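Local coordinates for protein gamma-glutamyltranspeptidase (Streptomyces lincolnensis, PDB 6J3A) that probably acts as a gamma-glutamyltranspeptidase-like enzyme of the Ntn-hydrolase clan, related to LmbA of lincomycin biosynthesis, at residues Leu119-Lys125 with Arg205-Glu210; Leu196-Ala200 with Ala211-Val215; Gly33-Tyr37 with Asp428-Val434. All blocks are in the same frame, centred on the assembly; numbering follows the deposited sequence.

Interaction 1. Residues Leu119-Lys125 with Arg205-Glu210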
loop_
_atom_site.group_PDB
_atom_site.type_symbol
_atom_site.label_atom_id
_atom_site.label_comp_id
_atom_site.label_asym_id
_atom_site.label_seq_id
_atom_site.Cartn_x
_atom_site.Cartn_y
_atom_site.Cartn_z
ATOM N N LEU A 119 -11.917 -18.961 14.857
ATOM C CA LEU A 119 -12.260 -17.994 15.884
ATOM C C LEU A 119 -12.389 -18.645 17.267
ATOM O O LEU A 119 -11.878 -18.128 18.245
ATOM C CB LEU A 119 -13.556 -17.257 15.514
ATOM C CG LEU A 119 -13.866 -15.932 16.228
ATOM C CD1 LEU A 119 -12.754 -14.909 16.044
ATOM C CD2 LEU A 119 -15.177 -15.346 15.730
ATOM N N ARG A 120 -13.036 -19.796 17.334
ATOM C CA ARG A 120 -13.313 -20.446 18.612
ATOM C C ARG A 120 -12.053 -20.985 19.283
ATOM O O ARG A 120 -11.875 -20.821 20.495
ATOM C CB ARG A 120 -14.312 -21.584 18.416
ATOM C CG ARG A 120 -14.826 -22.190 19.716
ATOM C CD ARG A 120 -15.464 -23.544 19.500
ATOM N NE ARG A 120 -14.507 -24.516 18.968
ATOM C CZ ARG A 120 -14.714 -25.827 18.855
ATOM N NH1 ARG A 120 -15.862 -26.383 19.235
ATOM N NH2 ARG A 120 -13.751 -26.596 18.354
ATOM N N ASP A 121 -11.205 -21.642 18.494
ATOM C CA ASP A 121 -10.002 -22.311 19.008
ATOM C C ASP A 121 -8.795 -21.382 19.154
ATOM O O ASP A 121 -8.094 -21.448 20.165
ATOM C CB ASP A 121 -9.629 -23.514 18.123
ATOM C CG ASP A 121 -10.626 -24.663 18.232
ATOM O OD1 ASP A 121 -11.558 -24.598 19.055
ATOM O OD2 ASP A 121 -10.479 -25.649 17.490
ATOM N N HIS A 122 -8.560 -20.525 18.162
ATOM C CA HIS A 122 -7.335 -19.702 18.110
ATOM C C HIS A 122 -7.514 -18.184 18.211
ATOM O O HIS A 122 -6.530 -17.456 18.320
ATOM C CB HIS A 122 -6.568 -20.047 16.840
ATOM C CG HIS A 122 -6.226 -21.496 16.740
ATOM N ND1 HIS A 122 -5.083 -22.024 17.296
ATOM C CD2 HIS A 122 -6.896 -22.537 16.192
ATOM C CE1 HIS A 122 -5.052 -23.327 17.076
ATOM N NE2 HIS A 122 -6.140 -23.662 16.406
ATOM N N GLY A 123 -8.754 -17.713 18.191
ATOM C CA GLY A 123 -9.045 -16.299 18.332
ATOM C C GLY A 123 -9.310 -15.902 19.774
ATOM O O GLY A 123 -9.422 -16.750 20.662
ATOM N N THR A 124 -9.436 -14.593 19.973
ATOM C CA THR A 124 -9.697 -13.966 21.277
ATOM C C THR A 124 -10.912 -13.028 21.319
ATOM O O THR A 124 -11.370 -12.664 22.412
ATOM C CB THR A 124 -8.474 -13.147 21.721
ATOM O OG1 THR A 124 -8.248 -12.067 20.802
ATOM C CG2 THR A 124 -7.239 -14.031 21.773
ATOM N N LYS A 125 -11.427 -12.646 20.145
ATOM C CA LYS A 125 -12.522 -11.682 20.031
ATOM C C LYS A 125 -13.876 -12.353 19.776
ATOM O O LYS A 125 -13.922 -13.459 19.223
ATOM C CB LYS A 125 -12.226 -10.683 18.911
ATOM C CG LYS A 125 -10.993 -9.837 19.183
ATOM C CD LYS A 125 -10.934 -8.578 18.322
ATOM C CE LYS A 125 -11.359 -7.341 19.099
ATOM N NZ LYS A 125 -10.309 -6.925 20.078
ATOM N N ARG A 205 -18.051 -16.253 25.142
ATOM C CA ARG A 205 -17.517 -16.036 23.801
ATOM C C ARG A 205 -17.503 -17.294 22.899
ATOM O O ARG A 205 -17.931 -17.236 21.742
ATOM C CB ARG A 205 -16.115 -15.442 23.953
ATOM C CG ARG A 205 -15.337 -15.233 22.670
ATOM C CD ARG A 205 -13.848 -15.414 22.899
ATOM N NE ARG A 205 -13.208 -15.371 21.598
ATOM C CZ ARG A 205 -12.721 -16.398 20.898
ATOM N NH1 ARG A 205 -12.697 -17.651 21.359
ATOM N NH2 ARG A 205 -12.219 -16.138 19.696
ATOM N N GLU A 206 -17.018 -18.411 23.435
ATOM C CA GLU A 206 -16.907 -19.674 22.678
ATOM C C GLU A 206 -18.276 -20.286 22.384
ATOM O O GLU A 206 -18.471 -20.902 21.339
ATOM C CB GLU A 206 -16.050 -20.714 23.428
ATOM C CG GLU A 206 -14.537 -20.487 23.383
ATOM C CD GLU A 206 -14.045 -19.356 24.288
ATOM O OE1 GLU A 206 -13.138 -18.606 23.863
ATOM O OE2 GLU A 206 -14.550 -19.205 25.425
ATOM N N ALA A 207 -19.209 -20.123 23.320
ATOM C CA ALA A 207 -20.558 -20.659 23.166
ATOM C C ALA A 207 -21.311 -19.940 22.056
ATOM O O ALA A 207 -22.139 -20.555 21.373
ATOM C CB ALA A 207 -21.329 -20.560 24.475
ATOM N N GLN A 208 -21.021 -18.646 21.895
ATOM C CA GLN A 208 -21.658 -17.808 20.874
ATOM C C GLN A 208 -21.281 -18.262 19.482
ATOM O O GLN A 208 -22.130 -18.321 18.588
ATOM C CB GLN A 208 -21.244 -16.345 21.032
ATOM C CG GLN A 208 -21.713 -15.704 22.327
ATOM C CD GLN A 208 -21.435 -14.214 22.397
ATOM O OE1 GLN A 208 -20.337 -13.753 22.085
ATOM N NE2 GLN A 208 -22.432 -13.455 22.819
ATOM N N ILE A 209 -19.997 -18.562 19.311
ATOM C CA ILE A 209 -19.462 -19.078 18.056
ATOM C C ILE A 209 -20.035 -20.467 17.765
ATOM O O ILE A 209 -20.441 -20.748 16.646
ATOM C CB ILE A 209 -17.914 -19.085 18.082
ATOM C CG1 ILE A 209 -17.384 -17.646 18.060
ATOM C CG2 ILE A 209 -17.331 -19.820 16.888
ATOM C CD1 ILE A 209 -16.011 -17.487 18.676
ATOM N N GLU A 210 -20.076 -21.321 18.782
ATOM C CA GLU A 210 -20.640 -22.669 18.654
ATOM C C GLU A 210 -22.136 -22.638 18.310
ATOM O O GLU A 210 -22.600 -23.430 17.483
ATOM C CB GLU A 210 -20.402 -23.466 19.942
ATOM C CG GLU A 210 -20.555 -24.974 19.794
ATOM C CD GLU A 210 -19.513 -25.598 18.885
ATOM O OE1 GLU A 210 -18.313 -25.271 19.021
ATOM O OE2 GLU A 210 -19.896 -26.425 18.029
#

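Interaction 2. Residues Leu196-Ala200 with Ala211-Val215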
loop_
_atom_site.group_PDB
_atom_site.type_symbol
_atom_site.label_atom_id
_atom_site.label_comp_id
_atom_site.label_asym_id
_atom_site.label_seq_id
_atom_site.Cartn_x
_atom_site.Cartn_y
_atom_site.Cartn_z
ATOM N N LEU A 196 -26.061 -12.844 14.592
ATOM C CA LEU A 196 -25.541 -12.267 15.825
ATOM C C LEU A 196 -26.600 -12.087 16.904
ATOM O O LEU A 196 -26.347 -12.378 18.069
ATOM C CB LEU A 196 -24.908 -10.914 15.543
ATOM C CG LEU A 196 -23.614 -10.902 14.740
ATOM C CD1 LEU A 196 -23.289 -9.457 14.386
ATOM C CD2 LEU A 196 -22.474 -11.532 15.523
ATOM N N ALA A 197 -27.771 -11.589 16.520
ATOM C CA ALA A 197 -28.857 -11.374 17.480
ATOM C C ALA A 197 -29.198 -12.669 18.218
ATOM O O ALA A 197 -29.225 -12.699 19.455
ATOM C CB ALA A 197 -30.094 -10.813 16.791
ATOM N N GLU A 198 -29.402 -13.744 17.457
ATOM C CA GLU A 198 -29.839 -15.011 18.041
ATOM C C GLU A 198 -28.732 -15.912 18.587
ATOM O O GLU A 198 -29.021 -17.025 19.008
ATOM C CB GLU A 198 -30.752 -15.787 17.084
ATOM C CG GLU A 198 -30.111 -16.355 15.833
ATOM C CD GLU A 198 -31.003 -17.402 15.182
ATOM O OE1 GLU A 198 -31.092 -18.533 15.724
ATOM O OE2 GLU A 198 -31.625 -17.089 14.141
ATOM N N VAL A 199 -27.485 -15.453 18.587
ATOM C CA VAL A 199 -26.431 -16.120 19.376
ATOM C C VAL A 199 -25.939 -15.280 20.564
ATOM O O VAL A 199 -25.154 -15.772 21.376
ATOM C CB VAL A 199 -25.219 -16.562 18.508
ATOM C CG1 VAL A 199 -25.675 -17.440 17.346
ATOM C CG2 VAL A 199 -24.412 -15.366 18.010
ATOM N N ALA A 200 -26.393 -14.035 20.672
ATOM C CA ALA A 200 -25.896 -13.111 21.696
ATOM C C ALA A 200 -26.163 -13.623 23.107
ATOM O O ALA A 200 -25.317 -13.499 23.990
ATOM C CB ALA A 200 -26.514 -11.734 21.509
ATOM N N ALA A 211 -22.880 -21.728 18.940
ATOM C CA ALA A 211 -24.299 -21.496 18.593
ATOM C C ALA A 211 -24.464 -21.002 17.159
ATOM O O ALA A 211 -25.387 -21.419 16.463
ATOM C CB ALA A 211 -24.936 -20.511 19.552
ATOM N N ALA A 212 -23.568 -20.115 16.730
ATOM C CA ALA A 212 -23.522 -19.644 15.340
ATOM C C ALA A 212 -23.236 -20.762 14.334
ATOM O O ALA A 212 -23.756 -20.746 13.216
ATOM C CB ALA A 212 -22.488 -18.546 15.193
ATOM N N ARG A 213 -22.398 -21.718 14.723
ATOM C CA ARG A 213 -22.128 -22.876 13.877
ATOM C C ARG A 213 -23.415 -23.656 13.615
ATOM O O ARG A 213 -23.650 -24.107 12.501
ATOM C CB ARG A 213 -21.093 -23.795 14.513
ATOM C CG ARG A 213 -19.728 -23.166 14.712
ATOM C CD ARG A 213 -18.803 -24.150 15.393
ATOM N NE ARG A 213 -18.421 -25.228 14.488
ATOM C CZ ARG A 213 -17.861 -26.376 14.856
ATOM N NH1 ARG A 213 -17.607 -26.642 16.139
ATOM N NH2 ARG A 213 -17.555 -27.281 13.932
ATOM N N GLU A 214 -24.242 -23.779 14.650
ATOM C CA GLU A 214 -25.521 -24.475 14.561
ATOM C C GLU A 214 -26.604 -23.709 13.810
ATOM O O GLU A 214 -27.480 -24.327 13.198
ATOM C CB GLU A 214 -26.017 -24.841 15.959
ATOM C CG GLU A 214 -25.124 -25.854 16.667
ATOM C CD GLU A 214 -24.975 -27.176 15.913
ATOM O OE1 GLU A 214 -23.884 -27.780 16.009
ATOM O OE2 GLU A 214 -25.935 -27.605 15.224
ATOM N N VAL A 215 -26.557 -22.382 13.862
ATOM C CA VAL A 215 -27.448 -21.549 13.052
ATOM C C VAL A 215 -27.170 -21.737 11.556
ATOM O O VAL A 215 -28.103 -21.848 10.760
ATOM C CB VAL A 215 -27.343 -20.067 13.454
ATOM C CG1 VAL A 215 -28.088 -19.168 12.474
ATOM C CG2 VAL A 215 -27.913 -19.881 14.853
#

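Interaction 3. Residues Gly33-Tyr37 with Asp428-Val434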
loop_
_atom_site.group_PDB
_atom_site.type_symbol
_atom_site.label_atom_id
_atom_site.label_comp_id
_atom_site.label_asym_id
_atom_site.label_seq_id
_atom_site.Cartn_x
_atom_site.Cartn_y
_atom_site.Cartn_z
ATOM N N GLY A 33 -6.200 -5.035 19.450
ATOM C CA GLY A 33 -5.673 -6.022 20.394
ATOM C C GLY A 33 -5.949 -7.467 20.028
ATOM O O GLY A 33 -5.648 -8.365 20.803
ATOM N N GLY A 34 -6.511 -7.707 18.849
ATOM C CA GLY A 34 -6.785 -9.071 18.406
ATOM C C GLY A 34 -5.534 -9.712 17.847
ATOM O O GLY A 34 -4.503 -9.053 17.721
ATOM N N ASN A 35 -5.636 -10.997 17.509
ATOM C CA ASN A 35 -4.500 -11.769 16.993
ATOM C C ASN A 35 -4.673 -12.040 15.506
ATOM O O ASN A 35 -5.649 -11.590 14.917
ATOM C CB ASN A 35 -4.274 -13.046 17.832
ATOM C CG ASN A 35 -5.392 -14.065 17.705
ATOM O OD1 ASN A 35 -6.034 -14.196 16.668
ATOM N ND2 ASN A 35 -5.608 -14.817 18.773
ATOM N N ALA A 36 -3.731 -12.765 14.904
ATOM C CA ALA A 36 -3.747 -13.026 13.455
ATOM C C ALA A 36 -5.004 -13.758 12.995
ATOM O O ALA A 36 -5.455 -13.594 11.861
ATOM C CB ALA A 36 -2.508 -13.808 13.037
ATOM N N TYR A 37 -5.562 -14.559 13.895
ATOM C CA TYR A 37 -6.723 -15.385 13.599
ATOM C C TYR A 37 -7.994 -14.547 13.669
ATOM O O TYR A 37 -8.779 -14.572 12.721
ATOM C CB TYR A 37 -6.733 -16.636 14.501
ATOM C CG TYR A 37 -5.373 -17.306 14.447
ATOM C CD1 TYR A 37 -4.851 -17.763 13.236
ATOM C CD2 TYR A 37 -4.559 -17.377 15.571
ATOM C CE1 TYR A 37 -3.583 -18.319 13.162
ATOM C CE2 TYR A 37 -3.290 -17.934 15.506
ATOM C CZ TYR A 37 -2.807 -18.401 14.297
ATOM O OH TYR A 37 -1.551 -18.957 14.234
ATOM N N ASP A 428 1.041 -11.577 13.344
ATOM C CA ASP A 428 0.795 -10.636 14.453
ATOM C C ASP A 428 2.052 -10.408 15.320
ATOM O O ASP A 428 3.112 -11.000 15.068
ATOM C CB ASP A 428 -0.425 -11.080 15.281
ATOM C CG ASP A 428 -0.227 -12.416 15.982
ATOM O OD1 ASP A 428 0.920 -12.876 16.148
ATOM O OD2 ASP A 428 -1.241 -13.018 16.378
ATOM N N ARG A 429 1.915 -9.548 16.332
ATOM C CA ARG A 429 3.024 -9.140 17.214
ATOM C C ARG A 429 3.618 -10.295 18.035
ATOM O O ARG A 429 4.785 -10.244 18.437
ATOM C CB ARG A 429 2.578 -7.999 18.146
ATOM C CG ARG A 429 1.647 -8.420 19.274
ATOM C CD ARG A 429 1.033 -7.240 20.009
ATOM N NE ARG A 429 2.036 -6.386 20.646
ATOM C CZ ARG A 429 1.763 -5.379 21.480
ATOM N NH1 ARG A 429 2.762 -4.657 21.989
ATOM N NH2 ARG A 429 0.505 -5.083 21.809
ATOM N N TRP A 430 2.807 -11.322 18.276
ATOM C CA TRP A 430 3.265 -12.536 18.939
ATOM C C TRP A 430 3.921 -13.532 17.981
ATOM O O TRP A 430 4.477 -14.525 18.425
ATOM C CB TRP A 430 2.109 -13.205 19.678
ATOM C CG TRP A 430 1.471 -12.308 20.660
ATOM C CD1 TRP A 430 1.873 -12.078 21.939
ATOM C CD2 TRP A 430 0.311 -11.501 20.445
ATOM N NE1 TRP A 430 1.036 -11.172 22.541
ATOM C CE2 TRP A 430 0.062 -10.804 21.649
ATOM C CE3 TRP A 430 -0.548 -11.301 19.356
ATOM C CZ2 TRP A 430 -1.018 -9.920 21.796
ATOM C CZ3 TRP A 430 -1.616 -10.419 19.495
ATOM C CH2 TRP A 430 -1.844 -9.741 20.712
ATOM N N GLY A 431 3.864 -13.272 16.682
ATOM C CA GLY A 431 4.473 -14.154 15.688
ATOM C C GLY A 431 3.570 -15.238 15.117
ATOM O O GLY A 431 4.021 -16.039 14.301
ATOM N N ASN A 432 2.298 -15.271 15.523
ATOM C CA ASN A 432 1.324 -16.209 14.942
ATOM C C ASN A 432 1.192 -15.874 13.454
ATOM O O ASN A 432 1.219 -14.702 13.083
ATOM C CB ASN A 432 -0.047 -16.080 15.617
ATOM C CG ASN A 432 -0.006 -16.332 17.124
ATOM O OD1 ASN A 432 0.515 -17.345 17.569
ATOM N ND2 ASN A 432 -0.571 -15.413 17.907
ATOM N N MET A 433 1.087 -16.886 12.607
ATOM C CA MET A 433 0.830 -16.662 11.188
ATOM C C MET A 433 -0.386 -17.438 10.747
ATOM O O MET A 433 -0.768 -18.434 11.379
ATOM C CB MET A 433 2.012 -17.076 10.327
ATOM C CG MET A 433 3.318 -16.450 10.759
ATOM S SD MET A 433 4.681 -16.999 9.725
ATOM C CE MET A 433 4.610 -15.759 8.455
ATOM N N VAL A 434 -0.979 -16.967 9.652
ATOM C CA VAL A 434 -2.124 -17.617 9.018
ATOM C C VAL A 434 -2.090 -17.339 7.499
ATOM O O VAL A 434 -1.688 -16.265 7.072
ATOM C CB VAL A 434 -3.443 -17.178 9.692
ATOM C CG1 VAL A 434 -3.776 -15.728 9.392
ATOM C CG2 VAL A 434 -4.582 -18.093 9.305
#

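Interaction 1. Residues Leu119-Lys125 with Arg205-Glu210
Arg205 reaches from helix 205-217 to the end of helix 111-122 and sets its guanidinium among main-chain oxygens that meet it at the edge. Its CG is anti to the backbone N (chi1 176°), and the chain bends at chi2. NH2 points at Leu119 O; the modelled 2.5 Å is very short, so its exact length is doubtful. NH1 makes a weak bond to Arg120 O at 3.4 Å. NE and NH2 both make weak bonds to Lys125 O, NE at 3.1 Å. The guanidinium is sandwiched: Ile209 CD1 lies 4.0 Å above one face, while Thr124 CA and Gly123 O lie over the other. Gly123 suits this place, because a CB there would clash with Arg205 NH2 and Leu119 O. Within its own helix, Arg205 NH1 gives a fairly straight salt-bridge bond of 2.7 Å to Glu206 OE1, lying in the guanidinium plane. This helps fix the rotation of the group.

Ile209 also meets Leu119, and the two side chains cross at about a right angle, with Leu119 CG 3.6 Å from Ile209 CD1. Leu119 packs in turn on Leu127 of helix 127-140. Farther along, Arg120 bends at chi3 and brings NH1 to Glu210 OE1 at 2.7 Å. The two flat groups are 41° apart, and OE1 is met on its syn side, but tilted out of the carboxylate plane. Arg120 NE turns back to Asp121 OD1, with a weaker bond from NH2; with Glu210 this makes a salt-bridge network. Glu210 OE2 has a second partner in Arg213, and Asp121 OD2 bonds to Tyr257.

The carbonyls at the helix end and in the loop after it carry partial negative charge. A positive guanidinium among them probably gains electrostatically, though most of its individual bonds to them are weak. Arg120 and Arg213 lie close together, and the acids Glu210 and Asp121 probably offset their like charges.

Interaction 2. Residues Leu196-Ala200 with Ala211-Val215
Val199 CG1 is the bump of this contact, and Ala211, Ala212 and Val215 line the hollow it enters. The methyl rests over the backbone of the facing helix, 3.5 Å from Ala212 N. Around it stand Ala211 CB at 3.9 Å, Ala212 CB at 4.0 Å and Val215 CG2 at 4.1 Å. With only methyls at Ala211 and Ala212, the walls stay low and the Val199 methyl can reach the main chain. The torsion aims it: Val199 CG1 sits beside the backbone N and anti to the carbonyl carbon (chi1 -55°).

The contact joins the end of helix 186-200 to helix 205-217, which follows it after a short loop. The two form a helical hairpin, though not a tightly antiparallel one. The local axes come within 9.6 Å and their directions differ by 135°.

At one margin Glu198 and Val215 approach from opposite directions. Glu198 OE1 lies 3.6 Å from Val215 CG2. The Glu198 carboxylate remains at this exposed margin, where Arg194 offers it a long, weak ion pair. Phe220 of helix 220-229 touches both of these side chains, Glu198 and Val215. Leu127 of helix 127-140 packs on Ala212, and Ala202 of the connecting loop packs on Ala211.

The valines and alanines, most of them buried, hold by apolar packing. No hydrogen bond crosses between the two segments, so shape rather than any directional bond sets their pairing.

Interaction 3. Residues Gly33-Tyr37 with Asp428-Val434
The Tyr37 ring comes down beside Asn432, Met433 and Val434. Met433 O and Val434 CG2 lie at its edge, near the ring plane. Val434 CB and Asn432 CB approach obliquely, with Val434 CB 3.7 Å from Tyr37 CE1. The Trp430 indole has Arg429 CG over one face, while Gly34 O meets its edge at CZ3, 3.7 Å away. The motif is a beta hairpin between strands 424-428 and 433-436, docked on the start of helix 36-50. Its type I turn runs from Asp428 to Gly431, and Gly431, with positive phi, makes a G1 beta bulge. On the other side, a Schellman motif with Gly33 as C-prime ends the preceding helix. Asn35 is the N-cap of the next one, its OD1 accepting from Tyr37 N.

Tyr37 OH donates to Met433 O at 3.0 Å, from above the carbonyl plane rather than on a lone pair. The ring gets there with CG beside the backbone N (chi1 -50°). A phenylalanine in its place would probably cost Met433 O this donor and leave the ring less firmly fixed against the hairpin. The ring and the Asn432 amide are turned 41° apart. The amide is held from both ends, since Asn432 OD1 accepts from Ala68 N. Ala36 CB packs between Asp428 and Val434.

Asp428 ties turn and helix start together. OD1 accepts from Asn432 N at 2.8 Å. OD2 takes two donors: Asn432 ND2 at 2.9 Å on its syn lone pair, and Ala36 N, also at 2.9 Å, on the anti side, tilted out of the carboxylate plane.

Overall arrangement
Interactions 1 and 2 use successive parts of helix 205-217, and their centres are 12 Å apart. Gln208 NE2 and Ala200 O, 3.1 Å apart, probably bond between them. Interaction 1 also meets interaction 3, centre to centre 15 Å. There His122 O lies 2.8 Å from Asn35 ND2, a probable hydrogen bond. Interactions 2 and 3 do not touch; their nearest atoms are about 14 Å apart. Segment 119-125 thus joins the outer helices to the start of helix 36-50, which in turn packs on the hairpin. In this family the catalytic threonine is freed by self-cleavage and begins the small subunit. Here it probably lies near the start of strand 424-428, whereas interaction 3 uses that strand's far end.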